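Local coordinates for cobyrinic Acid a,c-diamide synthase (Mycobacterium smegmatis, PDB 5IHP), which binds ADP and magnesium in a P-loop NTPase fold of the ParA family and may play a role in septum formation, at residues T26-I31 with V128-C133; V151-Q156 with L183-A188; T191-R196 with A217-R222. All coordinates share one frame; numbering follows the deposited sequence.

How the contacts relate
The three contacts follow one another along the chain, each closing before the next opens. Contacts 1 and 2 reach the same central sheet, with centres about 12 Å apart, and meet where I31 on helix 24-37 packs on I152 of strand 150-156. Contact 2 joins strand 150-156 to edge strand 184-191, which runs on into contact 3, centred about 16 Å away, where T191 N probably bonds to L155 O. Contacts 1 and 3 have centres about 18 Å apart yet both touch ADP: the first holds the alpha-phosphate, the second the adenine. Helix 24-37, packed on the sheet, and the loop after strand 184-191 thus bring groups to the two ends of the nucleotide.

Contact 1: T26-I31 with V128-C133. With ADP (adenosine-5'-diphosphate), chain C.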
loop_
_atom_site.group_PDB
_atom_site.type_symbol
_atom_site.label_atom_id
_atom_site.label_comp_id
_atom_site.label_asym_id
_atom_site.label_seq_id
_atom_site.Cartn_x
_atom_site.Cartn_y
_atom_site.Cartn_z
ATOM N N THR A 26 -4.001 6.514 4.658
ATOM C CA THR A 26 -4.585 6.171 5.953
ATOM C C THR A 26 -4.536 4.665 6.186
ATOM O O THR A 26 -4.274 4.208 7.306
ATOM C CB THR A 26 -6.035 6.674 6.024
ATOM O OG1 THR A 26 -6.074 8.094 5.815
ATOM C CG2 THR A 26 -6.667 6.344 7.376
ATOM N N THR A 27 -4.796 3.884 5.132
ATOM C CA THR A 27 -4.800 2.428 5.243
ATOM C C THR A 27 -3.407 1.898 5.545
ATOM O O THR A 27 -3.240 1.025 6.409
ATOM C CB THR A 27 -5.351 1.806 3.950
ATOM O OG1 THR A 27 -6.767 2.053 3.851
ATOM C CG2 THR A 27 -5.098 0.303 3.910
ATOM N N VAL A 28 -2.393 2.418 4.851
ATOM C CA VAL A 28 -1.029 1.967 5.112
ATOM C C VAL A 28 -0.669 2.215 6.569
ATOM O O VAL A 28 -0.208 1.314 7.279
ATOM C CB VAL A 28 -0.031 2.659 4.163
ATOM C CG1 VAL A 28 1.426 2.346 4.609
ATOM C CG2 VAL A 28 -0.265 2.196 2.717
ATOM N N ALA A 29 -0.889 3.442 7.034
ATOM C CA ALA A 29 -0.498 3.794 8.393
ATOM C C ALA A 29 -1.283 2.989 9.417
ATOM O O ALA A 29 -0.722 2.525 10.417
ATOM C CB ALA A 29 -0.695 5.293 8.616
ATOM N N SER A 30 -2.578 2.800 9.177
ATOM C CA SER A 30 -3.439 2.157 10.166
ATOM C C SER A 30 -3.188 0.657 10.253
ATOM O O SER A 30 -3.179 0.086 11.352
ATOM C CB SER A 30 -4.898 2.445 9.826
ATOM O OG SER A 30 -5.151 3.835 9.931
ATOM N N ILE A 31 -3.008 -0.007 9.109
ATOM C CA ILE A 31 -2.593 -1.410 9.132
ATOM C C ILE A 31 -1.211 -1.539 9.762
ATOM O O ILE A 31 -0.965 -2.442 10.573
ATOM C CB ILE A 31 -2.612 -2.008 7.716
ATOM C CG1 ILE A 31 -4.043 -2.122 7.185
ATOM C CG2 ILE A 31 -1.928 -3.375 7.697
ATOM C CD1 ILE A 31 -4.068 -2.634 5.747
ATOM N N VAL A 128 7.097 -7.218 8.231
ATOM C CA VAL A 128 6.111 -6.743 7.266
ATOM C C VAL A 128 6.588 -5.410 6.707
ATOM O O VAL A 128 6.958 -4.503 7.464
ATOM C CB VAL A 128 4.712 -6.574 7.892
ATOM C CG1 VAL A 128 3.722 -6.021 6.842
ATOM C CG2 VAL A 128 4.199 -7.888 8.457
ATOM N N VAL A 129 6.573 -5.293 5.386
ATOM C CA VAL A 129 6.814 -4.034 4.694
ATOM C C VAL A 129 5.516 -3.643 4.000
ATOM O O VAL A 129 4.940 -4.456 3.271
ATOM C CB VAL A 129 7.962 -4.169 3.679
ATOM C CG1 VAL A 129 8.229 -2.841 2.989
ATOM C CG2 VAL A 129 9.225 -4.696 4.365
ATOM N N ILE A 130 5.053 -2.406 4.217
ATOM C CA ILE A 130 3.840 -1.906 3.567
ATOM C C ILE A 130 4.194 -0.677 2.740
ATOM O O ILE A 130 4.745 0.294 3.269
ATOM C CB ILE A 130 2.738 -1.559 4.583
ATOM C CG1 ILE A 130 2.532 -2.708 5.572
ATOM C CG2 ILE A 130 1.412 -1.243 3.850
ATOM C CD1 ILE A 130 1.607 -2.342 6.730
ATOM N N ILE A 131 3.823 -0.698 1.462
ATOM C CA ILE A 131 4.212 0.326 0.498
ATOM C C ILE A 131 2.985 1.156 0.127
ATOM O O ILE A 131 1.988 0.616 -0.367
ATOM C CB ILE A 131 4.833 -0.311 -0.754
ATOM C CG1 ILE A 131 6.011 -1.221 -0.362
ATOM C CG2 ILE A 131 5.253 0.779 -1.750
ATOM C CD1 ILE A 131 6.427 -2.171 -1.487
ATOM N N ASP A 132 3.075 2.473 0.337
ATOM C CA ASP A 132 2.008 3.412 0.002
ATOM C C ASP A 132 2.287 3.952 -1.399
ATOM O O ASP A 132 3.199 4.764 -1.585
ATOM C CB ASP A 132 1.967 4.537 1.030
ATOM C CG ASP A 132 0.792 5.489 0.829
ATOM O OD1 ASP A 132 -0.185 5.125 0.125
ATOM O OD2 ASP A 132 0.846 6.595 1.413
ATOM N N CYS A 133 1.485 3.490 -2.409
ATOM C CA CYS A 133 1.744 3.922 -3.777
ATOM C C CYS A 133 1.028 5.240 -4.075
ATOM O O CYS A 133 -0.008 5.541 -3.467
ATOM C CB CYS A 133 1.279 2.853 -4.767
ATOM S SG CYS A 133 2.208 1.291 -4.648
HETATM P PB ADP C . -5.258 8.500 -0.590
HETATM O O1B ADP C . -5.938 7.351 -1.289
HETATM O O2B ADP C . -5.206 9.788 -1.389
HETATM O O3B ADP C . -3.930 8.153 0.061
HETATM P PA ADP C . -5.826 9.411 2.109
HETATM O O1A ADP C . -5.501 8.324 3.108
HETATM O O2A ADP C . -4.912 10.614 1.946
HETATM O O3A ADP C . -6.235 8.774 0.683
HETATM O "O5'" ADP C . -7.286 9.961 2.532
HETATM C "C5'" ADP C . -7.902 10.981 1.740
HETATM C "C4'" ADP C . -8.764 11.822 2.674
HETATM O "O4'" ADP C . -9.766 10.989 3.258
HETATM C "C3'" ADP C . -7.948 12.376 3.820
HETATM O "O3'" ADP C . -8.425 13.697 4.085
HETATM C "C2'" ADP C . -8.293 11.509 5.007
HETATM O "O2'" ADP C . -8.236 12.262 6.218
HETATM C "C1'" ADP C . -9.707 11.084 4.680
HETATM N N9 ADP C . -10.051 9.766 5.258
HETATM C C8 ADP C . -9.330 8.634 5.166
HETATM N N7 ADP C . -9.948 7.614 5.811
HETATM C C5 ADP C . -11.094 8.098 6.325
HETATM C C6 ADP C . -12.228 7.559 7.112
HETATM N N6 ADP C . -12.252 6.262 7.494
HETATM N N1 ADP C . -13.232 8.409 7.433
HETATM C C2 ADP C . -13.225 9.698 7.053
HETATM N N3 ADP C . -12.230 10.254 6.338
HETATM C C4 ADP C . -11.157 9.517 5.955
#
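The P-loop helix of a ParA-type ATPase lies here against the sheet strand carrying D132, with V28 as the main point of contact. Helix segment 26-31 runs nearly antiparallel to strand 128-132, their axes at 163° and 8.4 Å apart at closest approach. V28 divides its two methyls between two strand residues. CG1 slides past I130 in the opposite sense and meets its CG2 at 3.7 Å, while CG2 rests 3.6 Å from CB of D132. A turn further along, I31 crosses I130 at about a right angle, its CG2 3.8 Å from I130 CD1. No hydrogen bond spans the two segments, and methyl and methylene groups make the closest contacts.

The polar site begins at T26. Its backbone N gives a nearly straight bond to ADP O1A (2.8 Å, 165°), and its hydroxyl OG1, turned beside that N by a chi1 of -58°, bonds to the same O1A at 2.8 Å. Two donors therefore grip one alpha-phosphate oxygen. At the carbonyl of T26, S30 N and S30 OG arrive from opposite faces of the plane, the hydroxyl at 2.8 Å from T26 O. D132 is hydrogen-bonded through OD2 to T25, a magnesium ligand, and its side chain lies about 4 Å from the ion, consistent with a Walker B aspartate acting in the second shell.

Strand 128-132 sits between strands 42-46 and 11-15, whose L44 and V15 also touch V28 and I130, while I31 packs against F251 and L255 of helix 243-261.

Contact 2: V151-Q156 with L183-A188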
loop_
_atom_site.group_PDB
_atom_site.type_symbol
_atom_site.label_atom_id
_atom_site.label_comp_id
_atom_site.label_asym_id
_atom_site.label_seq_id
_atom_site.Cartn_x
_atom_site.Cartn_y
_atom_site.Cartn_z
ATOM N N VAL A 151 -0.775 -7.456 -2.963
ATOM C CA VAL A 151 -1.291 -6.104 -3.175
ATOM C C VAL A 151 -2.769 -6.059 -2.796
ATOM O O VAL A 151 -3.531 -6.990 -3.082
ATOM C CB VAL A 151 -1.056 -5.624 -4.631
ATOM C CG1 VAL A 151 -1.558 -6.656 -5.642
ATOM C CG2 VAL A 151 -1.696 -4.231 -4.876
ATOM N N ILE A 152 -3.167 -4.983 -2.107
ATOM C CA ILE A 152 -4.582 -4.695 -1.881
ATOM C C ILE A 152 -4.900 -3.346 -2.514
ATOM O O ILE A 152 -4.027 -2.493 -2.693
ATOM C CB ILE A 152 -4.954 -4.694 -0.385
ATOM C CG1 ILE A 152 -4.073 -3.692 0.381
ATOM C CG2 ILE A 152 -4.825 -6.107 0.197
ATOM C CD1 ILE A 152 -4.443 -3.554 1.869
ATOM N N VAL A 153 -6.165 -3.172 -2.876
ATOM C CA VAL A 153 -6.663 -1.956 -3.508
ATOM C C VAL A 153 -7.700 -1.341 -2.587
ATOM O O VAL A 153 -8.845 -1.797 -2.540
ATOM C CB VAL A 153 -7.286 -2.249 -4.883
ATOM C CG1 VAL A 153 -7.701 -0.940 -5.573
ATOM C CG2 VAL A 153 -6.361 -3.076 -5.705
ATOM N N PRO A 154 -7.332 -0.315 -1.811
ATOM C CA PRO A 154 -8.355 0.432 -1.071
ATOM C C PRO A 154 -9.326 1.015 -2.076
ATOM O O PRO A 154 -8.926 1.629 -3.066
ATOM C CB PRO A 154 -7.563 1.523 -0.345
ATOM C CG PRO A 154 -6.193 0.974 -0.247
ATOM C CD PRO A 154 -5.985 0.225 -1.552
ATOM N N LEU A 155 -10.607 0.783 -1.845
ATOM C CA LEU A 155 -11.619 1.062 -2.852
ATOM C C LEU A 155 -12.760 1.825 -2.192
ATOM O O LEU A 155 -13.456 1.272 -1.337
ATOM C CB LEU A 155 -12.093 -0.251 -3.465
ATOM C CG LEU A 155 -13.122 -0.132 -4.564
ATOM C CD1 LEU A 155 -12.549 -0.747 -5.818
ATOM C CD2 LEU A 155 -14.382 -0.851 -4.099
ATOM N N GLN A 156 -12.931 3.098 -2.549
ATOM C CA GLN A 156 -14.004 3.886 -1.950
ATOM C C GLN A 156 -15.360 3.325 -2.366
ATOM O O GLN A 156 -15.550 2.891 -3.503
ATOM C CB GLN A 156 -13.886 5.366 -2.346
ATOM C CG GLN A 156 -14.072 5.661 -3.841
ATOM C CD GLN A 156 -15.541 5.763 -4.248
ATOM O OE1 GLN A 156 -16.421 5.993 -3.407
ATOM N NE2 GLN A 156 -15.814 5.582 -5.541
ATOM N N LEU A 183 3.453 -11.906 -7.744
ATOM C CA LEU A 183 2.550 -10.935 -7.129
ATOM C C LEU A 183 1.129 -11.487 -7.031
ATOM O O LEU A 183 0.563 -11.959 -8.024
ATOM C CB LEU A 183 2.541 -9.640 -7.942
ATOM C CG LEU A 183 1.606 -8.536 -7.444
ATOM C CD1 LEU A 183 2.001 -8.088 -6.048
ATOM C CD2 LEU A 183 1.594 -7.349 -8.404
ATOM N N LYS A 184 0.539 -11.413 -5.838
ATOM C CA LYS A 184 -0.821 -11.904 -5.612
ATOM C C LYS A 184 -1.749 -10.730 -5.328
ATOM O O LYS A 184 -1.495 -9.946 -4.410
ATOM C CB LYS A 184 -0.874 -12.896 -4.445
ATOM C CG LYS A 184 -0.094 -14.191 -4.652
ATOM C CD LYS A 184 -0.577 -14.959 -5.884
ATOM C CE LYS A 184 0.147 -16.298 -6.039
ATOM N NZ LYS A 184 1.623 -16.148 -6.208
ATOM N N LEU A 185 -2.837 -10.622 -6.092
ATOM C CA LEU A 185 -3.862 -9.623 -5.785
ATOM C C LEU A 185 -4.775 -10.195 -4.709
ATOM O O LEU A 185 -5.599 -11.070 -4.979
ATOM C CB LEU A 185 -4.658 -9.241 -7.028
ATOM C CG LEU A 185 -5.873 -8.335 -6.763
ATOM C CD1 LEU A 185 -5.458 -6.961 -6.242
ATOM C CD2 LEU A 185 -6.698 -8.179 -8.034
ATOM N N LEU A 186 -4.621 -9.708 -3.477
ATOM C CA LEU A 186 -5.485 -10.171 -2.391
ATOM C C LEU A 186 -6.919 -9.695 -2.581
ATOM O O LEU A 186 -7.865 -10.445 -2.316
ATOM C CB LEU A 186 -4.951 -9.692 -1.039
ATOM C CG LEU A 186 -3.618 -10.306 -0.593
ATOM C CD1 LEU A 186 -3.301 -9.825 0.789
ATOM C CD2 LEU A 186 -3.680 -11.823 -0.634
ATOM N N GLY A 187 -7.101 -8.444 -2.989
ATOM C CA GLY A 187 -8.426 -7.951 -3.280
ATOM C C GLY A 187 -8.576 -6.492 -2.901
ATOM O O GLY A 187 -7.613 -5.802 -2.551
ATOM N N ALA A 188 -9.817 -6.016 -2.984
ATOM C CA ALA A 188 -10.152 -4.635 -2.644
ATOM C C ALA A 188 -10.537 -4.531 -1.175
ATOM O O ALA A 188 -11.346 -5.322 -0.686
ATOM C CB ALA A 188 -11.311 -4.123 -3.508
#
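The flat groups of this contact are peptide units, joined at their edges: those on both sides of V151 bond to K184 and L186, whereas side chains cover the faces of the sheet they build. V151, V153, L185 and A188 project from one face and I152 from the other. The strands are parallel, with axes 8° apart. V151 N donates to K184 O and L186 N to V151 O, each at 3.0 Å. The next bond, V153 N to G187 O, is also 3.0 Å long. V151 pairs with L185 but V153 with A188, so strand 184-191 spends one extra residue between the two bridges: a beta bulge at L186-G187. The backbone angles of G187 fit this, since a CB there would press on the carbonyl O of L186.

On the V151 face, V151 CG1 lies 3.9 Å from L183 CD1, and L185 CD1 reaches both V151 CG1 and V153 CG2, each at 4.0 Å. On the other face I152 CG2 meets L186 CB at 3.8 Å.

Both strands belong to a beta-alpha-beta crossover whose helix 165-178 covers the V151 face through F168, L169 and I172. Helix 243-261 packs on I152 and L186, and strand 11-15 flanks strand 150-156 on its other side.

Contact 3: T191-R196 with A217-R222; sequences TLYDSR and APPIPR. With ADP (adenosine-5'-diphosphate), chain C.
Two backbone hydrogen bonds make a single bridge between the loops, Y193 N to I220 O at 3.1 Å and 166°, and R222 N to Y193 O at 2.8 Å and 172°. The bridge belongs to the adenine end of the nucleotide pocket of this P-loop fold. Y193 is thus held through both its N and its O, the pair of bonds straddling P221. The phenol ring lies alongside P219, the two side chains pointing the same way: P219 CG stands 4.0 Å above one face of the ring, offset toward the rim, and P219 CB is 3.7 Å from Y193 CD1.

L192 and P221 address the base. The carbonyl O of P221 accepts a hydrogen bond from ADP N6 (2.9 Å), a bond that engages the amino group of adenine, while L192 CD2 packs against the ring system, 3.8 Å from ADP C5. R222 completes the wall: its CG lies near C2 and N1 of the base, and a bend at chi3 (-75°) brings the guanidinium back so that one face is covered by L192 CD2. The end of R222 is anchored by a salt bridge from NH2 to E158. Farther out, D194 and R196 form a side-on salt bridge within their own loop, and R196 N closes an Asx turn on D194 OD2.

Two waters stitch the loops as well. One accepts from L192 N and donates to P221 O. The other donates to L192 O at 2.6 Å and accepts from R222 NE at 2.9 Å.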
loop_
_atom_site.group_PDB
_atom_site.type_symbol
_atom_site.label_atom_id
_atom_site.label_comp_id
_atom_site.label_asym_id
_atom_site.label_seq_id
_atom_site.Cartn_x
_atom_site.Cartn_y
_atom_site.Cartn_z
ATOM N N THR A 191 -13.407 1.189 1.503
ATOM C CA THR A 191 -13.113 2.347 2.339
ATOM C C THR A 191 -14.229 3.372 2.208
ATOM O O THR A 191 -14.990 3.366 1.239
ATOM C CB THR A 191 -11.774 3.008 1.970
ATOM O OG1 THR A 191 -11.820 3.445 0.604
ATOM C CG2 THR A 191 -10.599 2.041 2.182
ATOM N N LEU A 192 -14.323 4.254 3.208
ATOM C CA LEU A 192 -15.346 5.302 3.248
ATOM C C LEU A 192 -16.748 4.701 3.203
ATOM O O LEU A 192 -17.672 5.265 2.614
ATOM C CB LEU A 192 -15.142 6.320 2.123
ATOM C CG LEU A 192 -13.754 6.965 2.048
ATOM C CD1 LEU A 192 -13.676 7.945 0.890
ATOM C CD2 LEU A 192 -13.409 7.647 3.352
ATOM N N TYR A 193 -16.911 3.545 3.845
ATOM C CA TYR A 193 -18.208 2.884 3.881
ATOM C C TYR A 193 -19.190 3.717 4.710
ATOM O O TYR A 193 -18.876 4.147 5.825
ATOM C CB TYR A 193 -18.055 1.468 4.454
ATOM C CG TYR A 193 -19.344 0.687 4.501
ATOM C CD1 TYR A 193 -19.671 -0.223 3.500
ATOM C CD2 TYR A 193 -20.252 0.867 5.547
ATOM C CE1 TYR A 193 -20.884 -0.932 3.542
ATOM C CE2 TYR A 193 -21.447 0.169 5.595
ATOM C CZ TYR A 193 -21.760 -0.727 4.593
ATOM O OH TYR A 193 -22.962 -1.409 4.661
ATOM N N ASP A 194 -20.374 3.949 4.160
ATOM C CA ASP A 194 -21.395 4.801 4.770
ATOM C C ASP A 194 -22.543 3.933 5.280
ATOM O O ASP A 194 -23.283 3.339 4.489
ATOM C CB ASP A 194 -21.873 5.833 3.749
ATOM C CG ASP A 194 -22.861 6.835 4.329
ATOM O OD1 ASP A 194 -23.329 7.693 3.554
ATOM O OD2 ASP A 194 -23.174 6.766 5.537
ATOM N N SER A 195 -22.716 3.887 6.601
ATOM C CA SER A 195 -23.741 3.053 7.224
ATOM C C SER A 195 -25.144 3.657 7.163
ATOM O O SER A 195 -26.098 3.002 7.598
ATOM C CB SER A 195 -23.373 2.785 8.683
ATOM O OG SER A 195 -23.356 3.998 9.414
ATOM N N ARG A 196 -25.300 4.872 6.631
ATOM C CA ARG A 196 -26.599 5.538 6.675
ATOM C C ARG A 196 -27.630 4.860 5.783
ATOM O O ARG A 196 -28.827 4.897 6.086
ATOM C CB ARG A 196 -26.453 7.005 6.271
ATOM C CG ARG A 196 -25.768 7.898 7.292
ATOM C CD ARG A 196 -25.645 9.307 6.718
ATOM N NE ARG A 196 -24.910 9.303 5.452
ATOM C CZ ARG A 196 -25.088 10.185 4.474
ATOM N NH1 ARG A 196 -25.990 11.151 4.604
ATOM N NH2 ARG A 196 -24.369 10.098 3.362
ATOM N N ALA A 217 -13.191 -8.110 3.453
ATOM C CA ALA A 217 -13.936 -7.748 4.648
ATOM C C ALA A 217 -12.977 -7.555 5.813
ATOM O O ALA A 217 -11.943 -8.231 5.895
ATOM C CB ALA A 217 -14.973 -8.828 5.008
ATOM N N PRO A 218 -13.305 -6.657 6.751
ATOM C CA PRO A 218 -14.510 -5.828 6.794
ATOM C C PRO A 218 -14.315 -4.523 6.035
ATOM O O PRO A 218 -13.171 -4.150 5.768
ATOM C CB PRO A 218 -14.675 -5.554 8.280
ATOM C CG PRO A 218 -13.253 -5.466 8.761
ATOM C CD PRO A 218 -12.488 -6.491 7.969
ATOM N N PRO A 219 -15.402 -3.828 5.710
ATOM C CA PRO A 219 -15.258 -2.472 5.176
ATOM C C PRO A 219 -14.775 -1.534 6.268
ATOM O O PRO A 219 -15.090 -1.702 7.449
ATOM C CB PRO A 219 -16.674 -2.112 4.700
ATOM C CG PRO A 219 -17.581 -2.990 5.506
ATOM C CD PRO A 219 -16.813 -4.259 5.794
ATOM N N ILE A 220 -13.969 -0.556 5.875
ATOM C CA ILE A 220 -13.551 0.516 6.770
ATOM C C ILE A 220 -14.615 1.608 6.711
ATOM O O ILE A 220 -14.836 2.174 5.630
ATOM C CB ILE A 220 -12.179 1.084 6.395
ATOM C CG1 ILE A 220 -11.173 -0.040 6.105
ATOM C CG2 ILE A 220 -11.692 2.012 7.511
ATOM C CD1 ILE A 220 -10.964 -1.013 7.277
ATOM N N PRO A 221 -15.278 1.932 7.815
ATOM C CA PRO A 221 -16.330 2.956 7.770
ATOM C C PRO A 221 -15.750 4.354 7.623
ATOM O O PRO A 221 -14.608 4.622 8.007
ATOM C CB PRO A 221 -17.037 2.797 9.122
ATOM C CG PRO A 221 -15.964 2.232 10.028
ATOM C CD PRO A 221 -15.144 1.318 9.154
ATOM N N ARG A 222 -16.550 5.249 7.044
ATOM C CA ARG A 222 -16.216 6.667 7.088
ATOM C C ARG A 222 -16.344 7.166 8.524
ATOM O O ARG A 222 -17.344 6.896 9.195
ATOM C CB ARG A 222 -17.123 7.480 6.165
ATOM C CG ARG A 222 -16.953 8.988 6.373
ATOM C CD ARG A 222 -17.975 9.839 5.616
ATOM N NE ARG A 222 -17.704 9.905 4.180
ATOM C CZ ARG A 222 -16.718 10.606 3.626
ATOM N NH1 ARG A 222 -15.880 11.306 4.380
ATOM N NH2 ARG A 222 -16.564 10.595 2.310
HETATM P PB ADP C . -5.258 8.500 -0.590
HETATM O O1B ADP C . -5.938 7.351 -1.289
HETATM O O2B ADP C . -5.206 9.788 -1.389
HETATM O O3B ADP C . -3.930 8.153 0.061
HETATM P PA ADP C . -5.826 9.411 2.109
HETATM O O1A ADP C . -5.501 8.324 3.108
HETATM O O2A ADP C . -4.912 10.614 1.946
HETATM O O3A ADP C . -6.235 8.774 0.683
HETATM O "O5'" ADP C . -7.286 9.961 2.532
HETATM C "C5'" ADP C . -7.902 10.981 1.740
HETATM C "C4'" ADP C . -8.764 11.822 2.674
HETATM O "O4'" ADP C . -9.766 10.989 3.258
HETATM C "C3'" ADP C . -7.948 12.376 3.820
HETATM O "O3'" ADP C . -8.425 13.697 4.085
HETATM C "C2'" ADP C . -8.293 11.509 5.007
HETATM O "O2'" ADP C . -8.236 12.262 6.218
HETATM C "C1'" ADP C . -9.707 11.084 4.680
HETATM N N9 ADP C . -10.051 9.766 5.258
HETATM C C8 ADP C . -9.330 8.634 5.166
HETATM N N7 ADP C . -9.948 7.614 5.811
HETATM C C5 ADP C . -11.094 8.098 6.325
HETATM C C6 ADP C . -12.228 7.559 7.112
HETATM N N6 ADP C . -12.252 6.262 7.494
HETATM N N1 ADP C . -13.232 8.409 7.433
HETATM C C2 ADP C . -13.225 9.698 7.053
HETATM N N3 ADP C . -12.230 10.254 6.338
HETATM C C4 ADP C . -11.157 9.517 5.955
HETATM O O HOH W 1 -12.698 4.645 5.318
HETATM O O HOH W 2 -18.838 7.634 2.754
#